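Local coordinates for protein glycoside hydrolase, family 11\:clostridium cellulosome enzyme, dockerin type i\:polysaccharide (Clostridium thermocellum, PDB 2C71) that removes acetyl groups from xylan as a metal-dependent family 4 carbohydrate esterase, an activity involved in plant cell-wall degradation, at residues L19-V23 with D156-H162; V32-V38 with S57-I61; T133-A139 with P161-A167. All blocks are in the same frame, centred on the assembly; numbering follows the deposited sequence. Where two conformers were deposited one is given.

Contact 1: residues L19-V23 with D156-H162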
ATOM      1  N   LEU A  19       3.489  13.863  -5.998  1.00  5.49           N
ATOM      2  CA  LEU A  19       3.609  13.383  -4.625  1.00  5.68           C
ATOM      3  C   LEU A  19       4.196  11.947  -4.550  1.00  5.06           C
ATOM      4  O   LEU A  19       4.974  11.651  -3.653  1.00  5.80           O
ATOM      5  CB  LEU A  19       2.272  13.445  -3.858  1.00  5.69           C
ATOM      6  CG  LEU A  19       2.041  14.787  -3.125  1.00  9.77           C
ATOM      7  CD1 LEU A  19       1.899  15.954  -4.048  1.00 12.18           C
ATOM      8  CD2 LEU A  19       0.885  14.653  -2.158  1.00 10.28           C
ATOM      9  N   THR A  20       3.807  11.083  -5.477  1.00  5.05           N
ATOM     10  CA  THR A  20       4.325   9.721  -5.472  1.00  5.30           C
ATOM     11  C   THR A  20       5.809   9.719  -5.760  1.00  5.16           C
ATOM     12  O   THR A  20       6.578   8.936  -5.198  1.00  5.87           O
ATOM     13  CB  THR A  20       3.543   8.834  -6.436  1.00  5.45           C
ATOM     14  OG1 THR A  20       2.152   8.866  -6.075  1.00  5.41           O
ATOM     15  CG2 THR A  20       4.078   7.407  -6.465  1.00  6.52           C
ATOM     16  N   ALA A  21       6.260  10.604  -6.677  1.00  5.41           N
ATOM     17  CA  ALA A  21       7.691  10.703  -6.981  1.00  5.38           C
ATOM     18  C   ALA A  21       8.485  11.093  -5.756  1.00  5.66           C
ATOM     19  O   ALA A  21       9.624  10.643  -5.603  1.00  6.54           O
ATOM     20  CB  ALA A  21       7.960  11.638  -8.139  1.00  6.54           C
ATOM     21  N   ARG A  22       7.927  11.901  -4.849  1.00  5.54           N
ATOM     22  CA  ARG A  22       8.654  12.217  -3.621  1.00  5.93           C
ATOM     23  C   ARG A  22       8.943  10.984  -2.804  1.00  5.64           C
ATOM     24  O   ARG A  22      10.031  10.834  -2.225  1.00  6.75           O
ATOM     25  CB  ARG A  22       7.890  13.243  -2.781  1.00  6.89           C
ATOM     26  CG  ARG A  22       7.676  14.562  -3.414  1.00  7.55           C
ATOM     27  CD  ARG A  22       6.822  15.428  -2.495  1.00  8.89           C
ATOM     28  NE  ARG A  22       6.529  16.651  -3.190  1.00 11.45           N
ATOM     29  CZ  ARG A  22       5.577  17.468  -2.824  1.00 11.18           C
ATOM     30  NH1 ARG A  22       4.758  17.163  -1.803  1.00 11.77           N
ATOM     31  NH2 ARG A  22       5.423  18.598  -3.495  1.00 13.52           N
ATOM     32  N   VAL A  23       7.952  10.084  -2.697  1.00  5.20           N
ATOM     33  CA  VAL A  23       8.146   8.825  -1.975  1.00  4.98           C
ATOM     34  C   VAL A  23       9.146   7.956  -2.727  1.00  5.24           C
ATOM     35  O   VAL A  23      10.076   7.409  -2.111  1.00  5.83           O
ATOM     36  CB  VAL A  23       6.828   8.100  -1.763  1.00  5.09           C
ATOM     37  CG1 VAL A  23       7.031   6.677  -1.243  1.00  6.29           C
ATOM     38  CG2 VAL A  23       5.935   8.880  -0.763  1.00  6.56           C
ATOM     39  N   ASP A 156       0.986   7.797   0.107  1.00  5.25           N
ATOM     40  CA  ASP A 156       1.862   8.631  -0.744  1.00  5.90           C
ATOM     41  C   ASP A 156       1.159   9.897  -1.129  1.00  6.29           C
ATOM     42  O   ASP A 156       1.825  10.913  -1.392  1.00  7.29           O
ATOM     43  CB  ASP A 156       2.499   7.919  -1.916  1.00  7.17           C
ATOM     44  CG  ASP A 156       1.523   7.174  -2.798  1.00  6.88           C
ATOM     45  OD1 ASP A 156       0.624   6.489  -2.272  1.00  8.29           O
ATOM     46  OD2 ASP A 156       1.779   7.201  -4.048  1.00 10.02           O
ATOM     47  N   VAL A 157      -0.173   9.903  -1.201  1.00  5.74           N
ATOM     48  CA  VAL A 157      -0.920  11.030  -1.701  1.00  6.47           C
ATOM     49  C   VAL A 157      -1.995  11.416  -0.672  1.00  6.10           C
ATOM     50  O   VAL A 157      -2.829  10.594  -0.297  1.00  7.07           O
ATOM     51  CB  VAL A 157      -1.585  10.663  -3.059  1.00  8.04           C
ATOM     52  CG1 VAL A 157      -2.294  11.886  -3.633  1.00 12.12           C
ATOM     53  CG2 VAL A 157      -0.515  10.182  -4.064  1.00  8.64           C
ATOM     54  N   GLN A 158      -1.957  12.671  -0.245  1.00  6.42           N
ATOM     55  CA  GLN A 158      -2.940  13.312   0.657  1.00  6.02           C
ATOM     56  C   GLN A 158      -2.846  14.797   0.384  1.00  5.69           C
ATOM     57  O   GLN A 158      -1.842  15.291  -0.112  1.00  7.17           O
ATOM     58  CB  GLN A 158      -2.587  13.097   2.124  1.00  7.83           C
ATOM     59  CG  GLN A 158      -2.954  11.723   2.665  1.00  9.47           C
ATOM     60  CD  GLN A 158      -4.411  11.567   2.764  1.00  9.60           C
ATOM     61  OE1 GLN A 158      -5.086  12.297   3.584  1.00 16.85           O
ATOM     62  NE2 GLN A 158      -4.964  10.636   2.035  1.00 14.47           N
ATOM     63  N   PRO A 159      -3.884  15.554   0.773  1.00  7.08           N
ATOM     64  CA  PRO A 159      -3.764  17.020   0.776  1.00  7.22           C
ATOM     65  C   PRO A 159      -2.572  17.456   1.628  1.00  6.44           C
ATOM     66  O   PRO A 159      -2.278  16.863   2.659  1.00  8.73           O
ATOM     67  CB  PRO A 159      -5.117  17.492   1.367  1.00  8.48           C
ATOM     68  CG  PRO A 159      -6.089  16.346   1.036  1.00  9.63           C
ATOM     69  CD  PRO A 159      -5.220  15.106   1.231  1.00  8.52           C
ATOM     70  N   GLU A 160      -1.941  18.542   1.197  1.00  6.91           N
ATOM     71  CA  GLU A 160      -0.751  19.042   1.896  1.00  7.43           C
ATOM     72  C   GLU A 160      -1.081  20.041   2.983  1.00  6.83           C
ATOM     73  O   GLU A 160      -2.169  20.624   2.984  1.00  7.08           O
ATOM     74  CB  GLU A 160       0.218  19.591   0.895  1.00  9.29           C
ATOM     75  CG  GLU A 160       0.681  18.457  -0.023  1.00 12.45           C
ATOM     76  CD  GLU A 160       1.654  18.879  -1.083  1.00 14.84           C
ATOM     77  OE1 GLU A 160       2.866  18.944  -0.802  1.00 17.00           O
ATOM     78  OE2 GLU A 160       1.193  19.116  -2.216  1.00 16.34           O
ATOM     79  N   PRO A 161      -0.183  20.233   3.950  1.00  6.56           N
ATOM     80  CA  PRO A 161       1.119  19.571   4.127  1.00  6.65           C
ATOM     81  C   PRO A 161       1.048  18.066   4.241  1.00  5.84           C
ATOM     82  O   PRO A 161       0.172  17.551   4.924  1.00  7.01           O
ATOM     83  CB  PRO A 161       1.701  20.201   5.392  1.00  8.99           C
ATOM     84  CG  PRO A 161       1.000  21.472   5.545  1.00 10.60           C
ATOM     85  CD  PRO A 161      -0.369  21.280   4.962  1.00  7.87           C
ATOM     86  N   HIS A 162       1.996  17.374   3.592  1.00  5.90           N
ATOM     87  CA  HIS A 162       2.018  15.935   3.635  1.00  5.21           C
ATOM     88  C   HIS A 162       3.466  15.425   3.752  1.00  5.03           C
ATOM     89  O   HIS A 162       4.025  14.885   2.785  1.00  5.84           O
ATOM     90  CB  HIS A 162       1.349  15.315   2.404  1.00  5.61           C
ATOM     91  CG  HIS A 162       1.132  13.848   2.573  1.00  5.49           C
ATOM     92  ND1 HIS A 162       0.514  13.262   3.675  1.00  7.22           N
ATOM     93  CD2 HIS A 162       1.423  12.845   1.724  1.00  4.94           C
ATOM     94  CE1 HIS A 162       0.467  11.949   3.483  1.00  5.16           C
ATOM     95  NE2 HIS A 162       1.018  11.674   2.307  1.00  7.65           N
TER
HETATM   96  O   HOH W   1       4.229  12.250  -0.984  1.00  6.94           O
HETATM   97  O   HOH W   2       4.487  14.833   0.049  1.00  8.33           O
HETATM   98  O   HOH W   3       3.047  19.550  -4.114  1.00 19.04           O
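The segment L19-V23 is helical and lies on helix 17-30, while D156-H162 is an irregular loop running from strand 151-155 to helix 164-177. Their backbones come closest at T20 and D156 (CA-CA 5.4 Å) and at L19 and V157 (CA-CA 5.9 Å). A water lies between the two main chains, donating to L19 O and to D156 O at 2.8 Å each. At the buried end, T20 OG1 donates to D156 OD2 at 2.6 Å; the same hydroxyl is also bonded to D16 N. V23 CG2 rests on D156 CB at 3.7 Å. In the deformed (beta/alpha) barrel of this NodB-homology family, the loop that follows a sheet strand reaches over the N-terminal part of a helix; the side chain of Q158 lies about 6 Å from the bound magnesium, so the loop passes beside the metal site of D13 and H64. L19, its CB pointing toward the loop, places CD2 3.5 Å from Q158 O and 4.3 Å from H162 CD2. Towards solvent, R22 NH1 and E160 OE1 form a salt bridge at 2.8 Å with a nearly linear N-H...O angle of 171°, and a second water connects R22 NH1 (3.0 Å) to H162 O (2.8 Å).

Contact 2: residues V32-V38 with S57-I61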
ATOM      1  N   VAL A  32      15.194   0.859  -0.896  1.00  7.15           N
ATOM      2  CA  VAL A  32      14.148   0.128  -0.192  1.00  8.09           C
ATOM      3  C   VAL A  32      12.977  -0.189  -1.115  1.00  7.45           C
ATOM      4  O   VAL A  32      12.542   0.658  -1.896  1.00  8.16           O
ATOM      5  CB  VAL A  32      13.632   0.915   1.027  1.00  9.75           C
ATOM      6  CG1 VAL A  32      12.264   0.401   1.450  1.00 11.59           C
ATOM      7  CG2 VAL A  32      14.623   0.822   2.177  1.00 12.24           C
ATOM      8  N   LYS A  33      12.470  -1.413  -1.019  1.00  6.92           N
ATOM      9  CA  LYS A  33      11.267  -1.820  -1.778  1.00  7.18           C
ATOM     10  C   LYS A  33      10.034  -1.625  -0.954  1.00  6.64           C
ATOM     11  O   LYS A  33      10.060  -1.844   0.248  1.00 10.03           O
ATOM     12  CB  LYS A  33      11.386  -3.306  -2.198  1.00  9.22           C
ATOM     13  CG  LYS A  33      12.600  -3.544  -3.169  1.00 11.28           C
ATOM     14  CD  LYS A  33      12.734  -4.969  -3.604  1.00 15.24           C
ATOM     15  CE  LYS A  33      14.045  -5.162  -4.474  1.00 17.81           C
ATOM     16  NZ  LYS A  33      15.354  -4.689  -3.826  1.00 20.11           N
ATOM     17  N   ALA A  34       8.931  -1.304  -1.613  1.00  5.63           N
ATOM     18  CA  ALA A  34       7.645  -1.030  -0.946  1.00  5.31           C
ATOM     19  C   ALA A  34       6.517  -1.502  -1.847  1.00  4.36           C
ATOM     20  O   ALA A  34       6.727  -2.011  -2.946  1.00  5.70           O
ATOM     21  CB  ALA A  34       7.525   0.431  -0.586  1.00  6.97           C
ATOM     22  N   THR A  35       5.291  -1.304  -1.365  1.00  4.66           N
ATOM     23  CA  THR A  35       4.076  -1.667  -2.083  1.00  4.70           C
ATOM     24  C   THR A  35       3.157  -0.449  -2.159  1.00  4.33           C
ATOM     25  O   THR A  35       2.953   0.218  -1.142  1.00  6.36           O
ATOM     26  CB  THR A  35       3.341  -2.836  -1.421  1.00  5.59           C
ATOM     27  OG1 THR A  35       4.265  -3.926  -1.223  1.00  5.98           O
ATOM     28  CG2 THR A  35       2.170  -3.332  -2.236  1.00  6.44           C
ATOM     29  N   PHE A  36       2.627  -0.175  -3.331  1.00  4.12           N
ATOM     30  CA  PHE A  36       1.704   0.953  -3.585  1.00  4.48           C
ATOM     31  C   PHE A  36       0.322   0.397  -3.874  1.00  4.08           C
ATOM     32  O   PHE A  36       0.161  -0.375  -4.820  1.00  5.04           O
ATOM     33  CB  PHE A  36       2.205   1.802  -4.752  1.00  4.33           C
ATOM     34  CG  PHE A  36       3.488   2.509  -4.451  1.00  4.50           C
ATOM     35  CD1 PHE A  36       4.726   1.880  -4.590  1.00  4.99           C
ATOM     36  CD2 PHE A  36       3.467   3.814  -3.950  1.00  4.99           C
ATOM     37  CE1 PHE A  36       5.873   2.542  -4.221  1.00  5.65           C
ATOM     38  CE2 PHE A  36       4.637   4.464  -3.601  1.00  5.94           C
ATOM     39  CZ  PHE A  36       5.839   3.804  -3.755  1.00  5.70           C
ATOM     40  N   MET A  37      -0.651   0.791  -3.076  1.00  4.30           N
ATOM     41  CA  MET A  37      -2.063   0.389  -3.238  1.00  4.61           C
ATOM     42  C   MET A  37      -2.734   1.541  -3.977  1.00  4.07           C
ATOM     43  O   MET A  37      -2.967   2.617  -3.403  1.00  5.25           O
ATOM     44  CB  MET A  37      -2.722   0.094  -1.881  1.00  5.06           C
ATOM     45  CG  MET A  37      -1.947  -0.867  -1.019  1.00  5.74           C
ATOM     46  SD  MET A  37      -1.550  -2.489  -1.703  1.00  7.05           S
ATOM     47  CE  MET A  37      -3.171  -3.265  -1.549  1.00  8.13           C
ATOM     48  N   VAL A  38      -2.953   1.333  -5.266  1.00  4.39           N
ATOM     49  CA  VAL A  38      -3.327   2.436  -6.178  1.00  4.45           C
ATOM     50  C   VAL A  38      -4.813   2.467  -6.453  1.00  4.27           C
ATOM     51  O   VAL A  38      -5.554   1.473  -6.355  1.00  5.04           O
ATOM     52  CB  VAL A  38      -2.527   2.369  -7.497  1.00  5.73           C
ATOM     53  CG1 VAL A  38      -1.029   2.467  -7.222  1.00  6.61           C
ATOM     54  CG2 VAL A  38      -2.867   1.167  -8.320  1.00  6.70           C
ATOM     55  N   SER A  57      11.583  -0.559 -10.296  1.00  7.39           N
ATOM     56  CA  SER A  57      12.372  -0.307  -9.107  1.00  8.36           C
ATOM     57  C   SER A  57      12.193  -1.367  -8.032  1.00  9.12           C
ATOM     58  O   SER A  57      12.659  -1.205  -6.909  1.00 13.10           O
ATOM     59  CB  SER A  57      12.078   1.086  -8.560  1.00  9.80           C
ATOM     60  OG  SER A  57      12.209   2.079  -9.515  1.00 11.99           O
ATOM     61  N   GLY A  58      11.473  -2.457  -8.362  1.00  8.30           N
ATOM     62  CA  GLY A  58      11.281  -3.570  -7.449  1.00  8.66           C
ATOM     63  C   GLY A  58      10.099  -3.457  -6.506  1.00  7.41           C
ATOM     64  O   GLY A  58       9.941  -4.281  -5.603  1.00  8.72           O
ATOM     65  N   HIS A  59       9.285  -2.421  -6.666  1.00  5.02           N
ATOM     66  CA  HIS A  59       8.109  -2.255  -5.835  1.00  5.21           C
ATOM     67  C   HIS A  59       6.985  -3.113  -6.360  1.00  5.45           C
ATOM     68  O   HIS A  59       7.000  -3.563  -7.524  1.00  8.45           O
ATOM     69  CB  HIS A  59       7.691  -0.783  -5.792  1.00  5.42           C
ATOM     70  CG  HIS A  59       8.798   0.130  -5.391  1.00  5.17           C
ATOM     71  ND1 HIS A  59       9.436  -0.019  -4.193  1.00  6.68           N
ATOM     72  CD2 HIS A  59       9.332   1.178  -6.037  1.00  6.79           C
ATOM     73  CE1 HIS A  59      10.360   0.921  -4.149  1.00  6.52           C
ATOM     74  NE2 HIS A  59      10.328   1.655  -5.242  1.00  7.50           N
ATOM     75  N   GLU A  60       5.979  -3.317  -5.544  1.00  5.26           N
ATOM     76  CA  GLU A  60       4.759  -4.056  -5.878  1.00  5.62           C
ATOM     77  C   GLU A  60       3.590  -3.080  -5.968  1.00  4.81           C
ATOM     78  O   GLU A  60       3.565  -2.066  -5.248  1.00  5.73           O
ATOM     79  CB  GLU A  60       4.534  -5.134  -4.846  1.00  6.32           C
ATOM     80  CG  GLU A  60       3.295  -5.968  -5.058  1.00  7.90           C
ATOM     81  CD  GLU A  60       3.192  -7.187  -4.189  1.00  9.44           C
ATOM     82  OE1 GLU A  60       3.962  -7.306  -3.221  1.00 10.39           O
ATOM     83  OE2 GLU A  60       2.318  -8.031  -4.481  1.00 12.02           O
ATOM     84  N   ILE A  61       2.601  -3.409  -6.792  1.00  4.81           N
ATOM     85  CA  ILE A  61       1.378  -2.619  -6.904  1.00  4.72           C
ATOM     86  C   ILE A  61       0.199  -3.506  -6.478  1.00  4.79           C
ATOM     87  O   ILE A  61       0.029  -4.633  -6.980  1.00  5.87           O
ATOM     88  CB  ILE A  61       1.175  -2.112  -8.364  1.00  5.26           C
ATOM     89  CG1 ILE A  61       2.369  -1.239  -8.788  1.00  6.78           C
ATOM     90  CG2 ILE A  61      -0.146  -1.365  -8.461  1.00  6.81           C
ATOM     91  CD1 ILE A  61       2.292  -0.805 -10.245  1.00  9.14           C
TER
HETATM   92  O   HOH W   4      13.768   0.156  -4.576  0.50  8.90           O
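Strand 35-38 and strand 60-63 pair in parallel, with T35 opposite E60 (CA-CA 4.5 Å) and F36 opposite I61 (4.9 Å). Both backbone hydrogen bonds between the two segments belong to E60: its N donates to A34 O at 3.0 Å and its O accepts from F36 N at 2.9 Å; F36 carries the pairing on to G62. T35 and E60 share one face; T35 OG1, 3.8 Å from E60 CB, bonds to L185 N, and the extended E60 (chi1 and chi2 both t) carries its carboxylate out to T186 OG1. F36 and I61 occupy the other face, where helix 45-56, the connection of this beta-alpha-beta unit, covers them through M54. The m rotamer of H59 (chi1 -53°, chi2 -58°) brings ND1 to 2.9 Å from A34 N and offers a ring face to F36. With chi1 -66° and chi2 83°, F36 meets that face edge-on in a T-shaped pair, centroids 5.6 Å apart and planes at 76°. Further along, V38 CG2 packs on I61 CG2 at 3.7 Å. G58, at phi 88°, is the C-prime residue of the Schellman motif ending helix 45-56; a CB there would lie 3.0 Å from K33 CE and jam against the preceding carbonyl. Because ND1 of H59 accepts the amide hydrogen of A34, that nitrogen must be unprotonated, so the imidazole extends the backbone ladder as a side-chain acceptor.

Contact 3: residues T133-A139 with P161-A167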
ATOM      1  N   THR A 133       0.150  16.926  11.511  1.00  6.32           N
ATOM      2  CA  THR A 133       1.149  16.066  12.148  1.00  6.44           C
ATOM      3  C   THR A 133       2.448  16.150  11.327  1.00  6.54           C
ATOM      4  O   THR A 133       2.438  16.160  10.095  1.00  7.44           O
ATOM      5  CB  THR A 133       0.696  14.638  12.340  1.00  6.43           C
ATOM      6  OG1 THR A 133       0.571  13.932  11.085  1.00  6.30           O
ATOM      7  CG2 THR A 133      -0.615  14.534  13.107  1.00  7.91           C
ATOM      8  N   THR A 134       3.565  16.191  12.028  1.00  6.35           N
ATOM      9  CA  THR A 134       4.871  16.431  11.413  1.00  6.11           C
ATOM     10  C   THR A 134       5.526  15.141  10.945  1.00  5.75           C
ATOM     11  O   THR A 134       5.123  14.024  11.288  1.00  5.64           O
ATOM     12  CB  THR A 134       5.782  17.122  12.431  1.00  7.35           C
ATOM     13  OG1 THR A 134       6.028  16.175  13.479  1.00  7.11           O
ATOM     14  CG2 THR A 134       5.192  18.429  12.942  1.00 10.49           C
ATOM     15  N   ALA A 135       6.605  15.287  10.179  1.00  6.09           N
ATOM     16  CA  ALA A 135       7.434  14.140   9.783  1.00  5.89           C
ATOM     17  C   ALA A 135       7.853  13.346  11.002  1.00  5.50           C
ATOM     18  O   ALA A 135       7.808  12.120  11.012  1.00  5.95           O
ATOM     19  CB  ALA A 135       8.637  14.574   8.992  1.00  7.49           C
ATOM     20  N   GLU A 136       8.346  14.042  12.032  1.00  5.83           N
ATOM     21  CA  GLU A 136       8.842  13.372  13.222  1.00  6.45           C
ATOM     22  C   GLU A 136       7.741  12.587  13.933  1.00  5.46           C
ATOM     23  O   GLU A 136       7.981  11.461  14.401  1.00  6.23           O
ATOM     24  CB  GLU A 136       9.509  14.381  14.156  1.00  9.53           C
ATOM     25  CG  GLU A 136       9.592  14.081  15.610  1.00 14.45           C
ATOM     26  CD  GLU A 136      10.221  15.269  16.327  1.00 15.12           C
ATOM     27  OE1 GLU A 136       9.565  16.301  16.574  1.00 20.00           O
ATOM     28  OE2 GLU A 136      11.410  15.165  16.620  1.00 17.90           O
ATOM     29  N   GLN A 137       6.520  13.154  13.984  1.00  5.31           N
ATOM     30  CA  GLN A 137       5.405  12.467  14.620  1.00  5.20           C
ATOM     31  C   GLN A 137       4.970  11.239  13.827  1.00  5.16           C
ATOM     32  O   GLN A 137       4.666  10.193  14.407  1.00  5.36           O
ATOM     33  CB  GLN A 137       4.234  13.428  14.814  1.00  5.65           C
ATOM     34  CG  GLN A 137       4.541  14.467  15.879  1.00  6.52           C
ATOM     35  CD  GLN A 137       3.558  15.624  15.933  1.00  7.77           C
ATOM     36  OE1 GLN A 137       2.915  15.986  14.942  1.00  7.49           O
ATOM     37  NE2 GLN A 137       3.378  16.162  17.162  1.00 11.45           N
ATOM     38  N   ARG A 138       4.944  11.355  12.502  1.00  4.80           N
ATOM     39  CA  ARG A 138       4.587  10.213  11.663  1.00  4.92           C
ATOM     40  C   ARG A 138       5.593   9.096  11.851  1.00  4.81           C
ATOM     41  O   ARG A 138       5.251   7.916  11.977  1.00  5.33           O
ATOM     42  CB  ARG A 138       4.502  10.675  10.206  1.00  4.79           C
ATOM     43  CG  ARG A 138       3.309  11.618   9.976  1.00  4.99           C
ATOM     44  CD  ARG A 138       3.420  12.378   8.686  1.00  5.68           C
ATOM     45  NE  ARG A 138       2.301  13.330   8.593  1.00  6.99           N
ATOM     46  CZ  ARG A 138       1.599  13.642   7.529  1.00  5.27           C
ATOM     47  NH1 ARG A 138       1.903  13.146   6.362  1.00  5.59           N
ATOM     48  NH2 ARG A 138       0.571  14.463   7.663  1.00  6.49           N
ATOM     49  N   ALA A 139       6.878   9.464  11.851  1.00  4.97           N
ATOM     50  CA  ALA A 139       7.927   8.471  12.053  1.00  4.80           C
ATOM     51  C   ALA A 139       7.830   7.810  13.414  1.00  5.54           C
ATOM     52  O   ALA A 139       7.966   6.587  13.523  1.00  6.05           O
ATOM     53  CB  ALA A 139       9.303   9.133  11.867  1.00  6.25           C
ATOM     54  N   PRO A 161      -0.183  20.233   3.950  1.00  6.56           N
ATOM     55  CA  PRO A 161       1.119  19.571   4.127  1.00  6.65           C
ATOM     56  C   PRO A 161       1.048  18.066   4.241  1.00  5.84           C
ATOM     57  O   PRO A 161       0.172  17.551   4.924  1.00  7.01           O
ATOM     58  CB  PRO A 161       1.701  20.201   5.392  1.00  8.99           C
ATOM     59  CG  PRO A 161       1.000  21.472   5.545  1.00 10.60           C
ATOM     60  CD  PRO A 161      -0.369  21.280   4.962  1.00  7.87           C
ATOM     61  N   HIS A 162       1.996  17.374   3.592  1.00  5.90           N
ATOM     62  CA  HIS A 162       2.018  15.935   3.635  1.00  5.21           C
ATOM     63  C   HIS A 162       3.466  15.425   3.752  1.00  5.03           C
ATOM     64  O   HIS A 162       4.025  14.885   2.785  1.00  5.84           O
ATOM     65  CB  HIS A 162       1.349  15.315   2.404  1.00  5.61           C
ATOM     66  CG  HIS A 162       1.132  13.848   2.573  1.00  5.49           C
ATOM     67  ND1 HIS A 162       0.514  13.262   3.675  1.00  7.22           N
ATOM     68  CD2 HIS A 162       1.423  12.845   1.724  1.00  4.94           C
ATOM     69  CE1 HIS A 162       0.467  11.949   3.483  1.00  5.16           C
ATOM     70  NE2 HIS A 162       1.018  11.674   2.307  1.00  7.65           N
ATOM     71  N   PRO A 163       4.062  15.560   4.940  1.00  4.70           N
ATOM     72  CA  PRO A 163       5.492  15.220   5.100  1.00  5.43           C
ATOM     73  C   PRO A 163       5.750  13.733   5.319  1.00  5.27           C
ATOM     74  O   PRO A 163       6.694  13.353   6.040  1.00  6.73           O
ATOM     75  CB  PRO A 163       5.907  16.038   6.318  1.00  6.58           C
ATOM     76  CG  PRO A 163       4.621  16.078   7.150  1.00  7.06           C
ATOM     77  CD  PRO A 163       3.550  16.305   6.108  1.00  5.59           C
ATOM     78  N   THR A 164       5.004  12.856   4.655  1.00  5.01           N
ATOM     79  CA  THR A 164       5.303  11.429   4.708  1.00  5.03           C
ATOM     80  C   THR A 164       6.661  11.066   4.080  1.00  4.88           C
ATOM     81  O   THR A 164       7.407  10.281   4.670  1.00  5.22           O
ATOM     82  CB  THR A 164       4.121  10.628   4.220  1.00  4.92           C
ATOM     83  OG1 THR A 164       3.088  10.740   5.218  1.00  5.72           O
ATOM     84  CG2 THR A 164       4.493   9.153   3.947  1.00  6.22           C
ATOM     85  N   PRO A 165       7.038  11.671   2.940  1.00  5.24           N
ATOM     86  CA  PRO A 165       8.402  11.362   2.423  1.00  5.50           C
ATOM     87  C   PRO A 165       9.471  11.675   3.476  1.00  5.73           C
ATOM     88  O   PRO A 165      10.402  10.885   3.681  1.00  6.64           O
ATOM     89  CB  PRO A 165       8.523  12.236   1.161  1.00  6.13           C
ATOM     90  CG  PRO A 165       7.080  12.422   0.701  1.00  6.83           C
ATOM     91  CD  PRO A 165       6.285  12.527   1.999  1.00  6.03           C
ATOM     92  N   GLU A 166       9.356  12.848   4.107  1.00  5.81           N
ATOM     93  CA  GLU A 166      10.338  13.242   5.115  0.50  3.99           C
ATOM     94  C   GLU A 166      10.325  12.301   6.322  1.00  5.79           C
ATOM     95  O   GLU A 166      11.375  12.032   6.936  1.00  6.67           O
ATOM     96  CB  GLU A 166      10.084  14.711   5.476  0.50  5.09           C
ATOM     97  CG  GLU A 166      10.414  15.679   4.325  0.50  6.43           C
ATOM     98  CD  GLU A 166       9.516  15.591   3.082  0.50  7.64           C
ATOM     99  OE1 GLU A 166       8.268  15.450   3.173  0.50  6.84           O
ATOM    100  OE2 GLU A 166      10.101  15.665   1.975  0.50 12.01           O
ATOM    101  N   ALA A 167       9.167  11.756   6.675  1.00  5.01           N
ATOM    102  CA  ALA A 167       9.098  10.764   7.744  1.00  5.27           C
ATOM    103  C   ALA A 167       9.971   9.564   7.423  1.00  5.33           C
ATOM    104  O   ALA A 167      10.532   8.932   8.331  1.00  5.38           O
ATOM    105  CB  ALA A 167       7.674  10.352   7.999  1.00  5.83           C
TER
HETATM  106  O   HOH W   5      -1.051  14.978   5.347  1.00  7.72           O
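This is a close approach of two helix beginnings, partly buried, its centre about 17 Å from the centre of the chain, where the start of helix 135-145 meets that of helix 164-177. A135 and A167 allow it: their CA atoms are 4.3 Å apart, and A167 CB sits 3.5 Å from A135 O. A139 CB lies 4.4 Å from A167 CB, and P163 CB 4.1 Å from A135 CB. Beside these, R138 stretches back over the loop. Its NH1 donates to T164 OG1 at 2.9 Å, a hydroxyl also bonded to D128, and its NE donates to T133 OG1 at 3.1 Å; T133 OG1 and R138 NH2 also bond I130 O, and a water joins R138 NH2 to P161 O, both at 2.9 Å. A capping box opens the first helix: Q137 N to T134 OG1 3.1 Å, T134 N to Q137 OE1 3.0 Å. Side-by-side packing of helices before and after a strand is as expected for the outer layer of this family's deformed (beta/alpha) barrel.

How the contacts relate
Contact 2 is the buried one, its centre about 7 Å from the centre of the chain; the centres of contacts 1 and 3, partly buried, lie about 14 and 17 Å from it. Contact 2 relies on backbone pairing and a ring pair, contact 1 on a salt bridge and the T20-D156 side-chain hydrogen bond, contact 3 on alanine packing with an arginine network. Contacts 1 and 3 share P161 and H162: the loop after strand 151-155 meets helix 17-30 in contact 1, and the first turn of helix 164-177 meets it too, P165 CG lying 3.7 Å from R22 CB. F36 joins contact 2 to contact 1, its CD2 3.8 Å from D156 OD2. Contacts 2 and 3 do not touch.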